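Local coordinates for DegV domain-containing protein Cgl2349/cg2579 (Corynebacterium glutamicum, PDB 3EGL) that binds long-chain fatty acids such as palmitate and may take part in lipid transport or fatty acid metabolism, at residues 7-12 with 64-69; 24-29 with 109-114. One frame throughout, in Å; residues are numbered along the deposited sequence.

In the fold
Starting from the N terminus, strand 7-11 lies at the centre of a five-stranded mixed sheet, and the chain passes through helix 18-23 into strand 26-35, its neighbour on one side. After strand 40-43 and helix 47-60, strand 66-69 settles on the other side of strand 7-11, where contact 1 closes the first loop. Helix 104-116 comes later and packs over the sheet, closing contact 2 against residues 24-29. Because the four segments alternate in sequence, the two loops cross. Thr-27 bonds through its backbone to Val-8 and Val-10, and Ala-110 touches Val-10, so strand 26-35, the central strand 7-11 and the covering helix are tied together.

Contact 1: residues 7-12 with 64-69; sequences RVIVDS and DGVLAL
Parallel strand pairing inside an alpha-beta-alpha sandwich is exemplified by strand 66-69, which runs beside the central strand 7-11 at a 20° angle. Gly-65 opens the pairing: its O takes the N-H of Arg-7 N at 2.9 Å, almost straight at 172°. Its positive phi of 125° would press a CB against the preceding carbonyl, which suits glycine. At Val-66, CG1 lies anti to the backbone N and meets the tip of Ile-9, CG1 to CD1, at 3.7 Å; these two cross obliquely on the face that helix 47-60 covers. Arg-7 starts on this face too, but its bent chain leads its guanidinium away to a salt bridge with Asp-25. Leu-67 straddles Val-8, giving its N-H to Arg-7 O and accepting from Ile-9 N, while its side chain packs on helices 104-116 and 123-133. Ala-68 has its CA-H against Ile-9 O (CA to O, 3.3 Å), and its methyl meets Tyr-54. Leu-69 N then bonds to Ile-9 O at 2.8 Å, and its CD1 crosses to Val-8 CG1 at 3.7 Å. Beyond this the strands part near the lipid site: the carboxylate of Asp-11, held by Ser-13, His-70 and Ile-71, is about 7 Å from bound palmitate, measured from its side chain. A water bridges the opening, donating to Leu-69 O at 2.8 Å and accepting from Asp-11 N at 3.1 Å.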
# COMPACT_ATOMS: atom_id res chain seq x y z
N ARG A 7 -0.89 10.35 16.41
CA ARG A 7 0.25 9.61 15.93
C ARG A 7 -0.18 8.61 14.87
O ARG A 7 -1.20 7.93 15.05
CB ARG A 7 0.96 8.88 17.07
CG ARG A 7 1.52 9.79 18.17
CD ARG A 7 2.82 9.19 18.64
NE ARG A 7 3.87 10.08 18.23
CZ ARG A 7 4.95 9.78 17.52
NH1 ARG A 7 5.21 8.56 17.11
NH2 ARG A 7 5.77 10.76 17.24
N VAL A 8 0.59 8.52 13.79
CA VAL A 8 0.25 7.65 12.67
C VAL A 8 1.17 6.43 12.58
O VAL A 8 2.39 6.54 12.72
CB VAL A 8 0.27 8.43 11.34
CG1 VAL A 8 -0.07 7.51 10.13
CG2 VAL A 8 -0.72 9.61 11.42
N ILE A 9 0.56 5.27 12.37
CA ILE A 9 1.27 3.99 12.31
C ILE A 9 0.81 3.25 11.08
O ILE A 9 -0.39 3.17 10.81
CB ILE A 9 0.95 3.08 13.52
CG1 ILE A 9 1.18 3.84 14.84
CG2 ILE A 9 1.84 1.82 13.52
CD1 ILE A 9 1.06 2.92 16.14
N VAL A 10 1.78 2.71 10.34
CA VAL A 10 1.52 1.82 9.21
C VAL A 10 2.39 0.58 9.40
O VAL A 10 3.20 0.52 10.31
CB VAL A 10 1.88 2.45 7.79
CG1 VAL A 10 1.14 3.71 7.54
CG2 VAL A 10 3.38 2.72 7.67
N ASP A 11 2.21 -0.40 8.52
CA ASP A 11 3.10 -1.53 8.50
C ASP A 11 4.03 -1.36 7.28
O ASP A 11 3.89 -0.36 6.52
CB ASP A 11 2.32 -2.85 8.54
CG ASP A 11 1.37 -3.03 7.34
OD1 ASP A 11 1.90 -3.20 6.22
OD2 ASP A 11 0.10 -3.06 7.52
N SER A 12 4.96 -2.29 7.10
CA SER A 12 5.98 -2.15 6.06
C SER A 12 5.37 -2.25 4.65
O SER A 12 5.92 -1.69 3.70
CB SER A 12 7.09 -3.19 6.24
OG SER A 12 6.50 -4.46 6.04
N ASP A 64 -3.30 11.07 22.92
CA ASP A 64 -4.19 11.92 22.13
C ASP A 64 -4.60 11.25 20.81
O ASP A 64 -5.27 11.87 19.98
CB ASP A 64 -3.54 13.29 21.90
CG ASP A 64 -3.39 14.09 23.19
OD1 ASP A 64 -4.24 13.93 24.10
OD2 ASP A 64 -2.43 14.87 23.30
N GLY A 65 -4.22 9.99 20.63
CA GLY A 65 -4.83 9.22 19.60
C GLY A 65 -3.83 8.61 18.65
O GLY A 65 -2.78 9.20 18.35
N VAL A 66 -4.19 7.42 18.18
CA VAL A 66 -3.40 6.70 17.19
C VAL A 66 -4.28 6.31 15.99
O VAL A 66 -5.34 5.71 16.15
CB VAL A 66 -2.71 5.47 17.80
CG1 VAL A 66 -2.14 4.58 16.74
CG2 VAL A 66 -1.61 5.91 18.74
N LEU A 67 -3.82 6.69 14.81
CA LEU A 67 -4.38 6.23 13.57
C LEU A 67 -3.50 5.14 12.95
O LEU A 67 -2.30 5.32 12.69
CB LEU A 67 -4.53 7.42 12.60
CG LEU A 67 -5.36 7.17 11.36
CD1 LEU A 67 -6.84 6.94 11.73
CD2 LEU A 67 -5.18 8.31 10.29
N ALA A 68 -4.11 3.99 12.72
CA ALA A 68 -3.37 2.82 12.23
C ALA A 68 -3.86 2.46 10.83
O ALA A 68 -5.09 2.28 10.61
CB ALA A 68 -3.54 1.62 13.20
N LEU A 69 -2.92 2.36 9.90
CA LEU A 69 -3.25 2.03 8.52
C LEU A 69 -2.45 0.83 8.03
O LEU A 69 -1.25 0.93 7.84
CB LEU A 69 -2.95 3.21 7.61
CG LEU A 69 -3.64 4.54 7.85
CD1 LEU A 69 -2.67 5.42 8.56
CD2 LEU A 69 -4.05 5.14 6.53
O HOH W 1 0.42 -0.25 6.00

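Contact 2: residues 24-29 with 109-114; sequences LDITVI and AAMAAA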
# COMPACT_ATOMS: atom_id res chain seq x y z
N LEU A 24 8.45 12.45 8.77
CA LEU A 24 7.05 12.75 9.15
C LEU A 24 6.62 12.10 10.45
O LEU A 24 5.46 12.21 10.84
CB LEU A 24 6.06 12.36 8.05
CG LEU A 24 6.43 12.67 6.60
CD1 LEU A 24 5.34 12.14 5.68
CD2 LEU A 24 6.65 14.16 6.38
N ASP A 25 7.53 11.41 11.11
CA ASP A 25 7.22 10.78 12.40
C ASP A 25 6.07 9.74 12.29
O ASP A 25 5.18 9.61 13.17
CB ASP A 25 6.90 11.86 13.41
CG ASP A 25 7.14 11.42 14.82
OD1 ASP A 25 7.66 10.31 15.06
OD2 ASP A 25 6.80 12.19 15.73
N ILE A 26 6.09 9.01 11.19
CA ILE A 26 5.17 7.91 11.00
C ILE A 26 5.88 6.65 11.52
O ILE A 26 7.01 6.38 11.13
CB ILE A 26 4.80 7.76 9.51
CG1 ILE A 26 4.01 9.00 9.06
CG2 ILE A 26 3.99 6.47 9.25
CD1 ILE A 26 3.73 9.05 7.56
N THR A 27 5.20 5.91 12.39
CA THR A 27 5.76 4.68 12.92
C THR A 27 5.50 3.56 11.91
O THR A 27 4.35 3.38 11.43
CB THR A 27 5.10 4.33 14.29
OG1 THR A 27 5.23 5.44 15.18
CG2 THR A 27 5.77 3.11 14.95
N VAL A 28 6.57 2.84 11.57
CA VAL A 28 6.47 1.67 10.67
C VAL A 28 6.64 0.32 11.45
O VAL A 28 7.63 0.13 12.13
CB VAL A 28 7.48 1.81 9.50
CG1 VAL A 28 7.37 0.61 8.51
CG2 VAL A 28 7.26 3.19 8.78
N ILE A 29 5.66 -0.58 11.38
CA ILE A 29 5.86 -1.92 11.95
C ILE A 29 6.07 -2.90 10.83
O ILE A 29 5.23 -2.99 9.93
CB ILE A 29 4.62 -2.46 12.75
CG1 ILE A 29 3.97 -1.35 13.53
CG2 ILE A 29 5.04 -3.61 13.72
CD1 ILE A 29 2.62 -1.75 13.98
N ALA A 109 -2.07 7.86 2.10
CA ALA A 109 -3.12 8.20 3.06
C ALA A 109 -2.47 8.50 4.40
O ALA A 109 -2.91 9.40 5.11
CB ALA A 109 -4.13 7.05 3.21
N ALA A 110 -1.41 7.77 4.73
CA ALA A 110 -0.69 8.00 5.97
C ALA A 110 0.02 9.35 5.99
O ALA A 110 0.01 10.06 7.02
CB ALA A 110 0.30 6.87 6.25
N MSE A 111 0.63 9.72 4.87
CA MSE A 111 1.34 11.01 4.80
C MSE A 111 0.35 12.18 4.91
O MSE A 111 0.60 13.16 5.60
CB MSE A 111 2.16 11.13 3.51
CG MSE A 111 3.29 10.08 3.37
SE MSE A 111 3.85 9.91 1.49
CE MSE A 111 4.96 11.43 1.42
N ALA A 112 -0.80 12.05 4.25
CA ALA A 112 -1.83 13.09 4.38
C ALA A 112 -2.34 13.17 5.84
O ALA A 112 -2.48 14.25 6.42
CB ALA A 112 -2.98 12.85 3.36
N ALA A 113 -2.53 12.02 6.46
CA ALA A 113 -2.96 12.00 7.85
C ALA A 113 -1.90 12.57 8.80
O ALA A 113 -2.23 13.41 9.66
CB ALA A 113 -3.36 10.56 8.24
N ALA A 114 -0.63 12.15 8.66
CA ALA A 114 0.51 12.76 9.42
C ALA A 114 0.64 14.27 9.26
O ALA A 114 0.91 14.99 10.24
CB ALA A 114 1.83 12.11 9.03
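Packing of a helix across a beta-sheet, one of the two helix-on-sheet layers of an alpha-beta-alpha sandwich, can be followed here at the start of strand 26-35 beneath helix 104-116. Apolar side chains carry the contact, and no hydrogen bond joins the segments. Ile-26 carries its buried part: CG1, anti to the carbonyl carbon (chi1 -66°), lies 3.8 Å from Ala-114 CB. The extended chain (chi2 173°) then brings CD1 back toward Ala-110, so that it rests between Ala-110 and Ala-114, one helical turn apart, and touches the same Ala-114 CB at 3.9 Å. Leu-24 adds a second grip nearer the surface. Its CD1 crosses obliquely over the side chain of Met-111, a selenomethionine, with Leu-24 CD1 to Met-111 CG at 3.7 Å, while its CB faces the methyl of Ala-114.

Around this first shell, the chain turns at Asp-25, whose positive phi (61°) belongs to a Schellman motif ending helix 18-23, and Leu-24 and Ile-26 on its two sides both point toward helix 104-116. Leu-16 packs on Ile-26 and on Met-111, adding a further apolar wall. Helix 123-133 packs against the same helix at Ala-109 and Ala-112, the latter pointing away from residues 24-29. The short alanine side chains bring Ile-26 close to the helix backbone: its CD1 lies 3.9 Å from Ala-110 O, an oxygen that accepts the N-H of Ala-114 N at 2.7 Å.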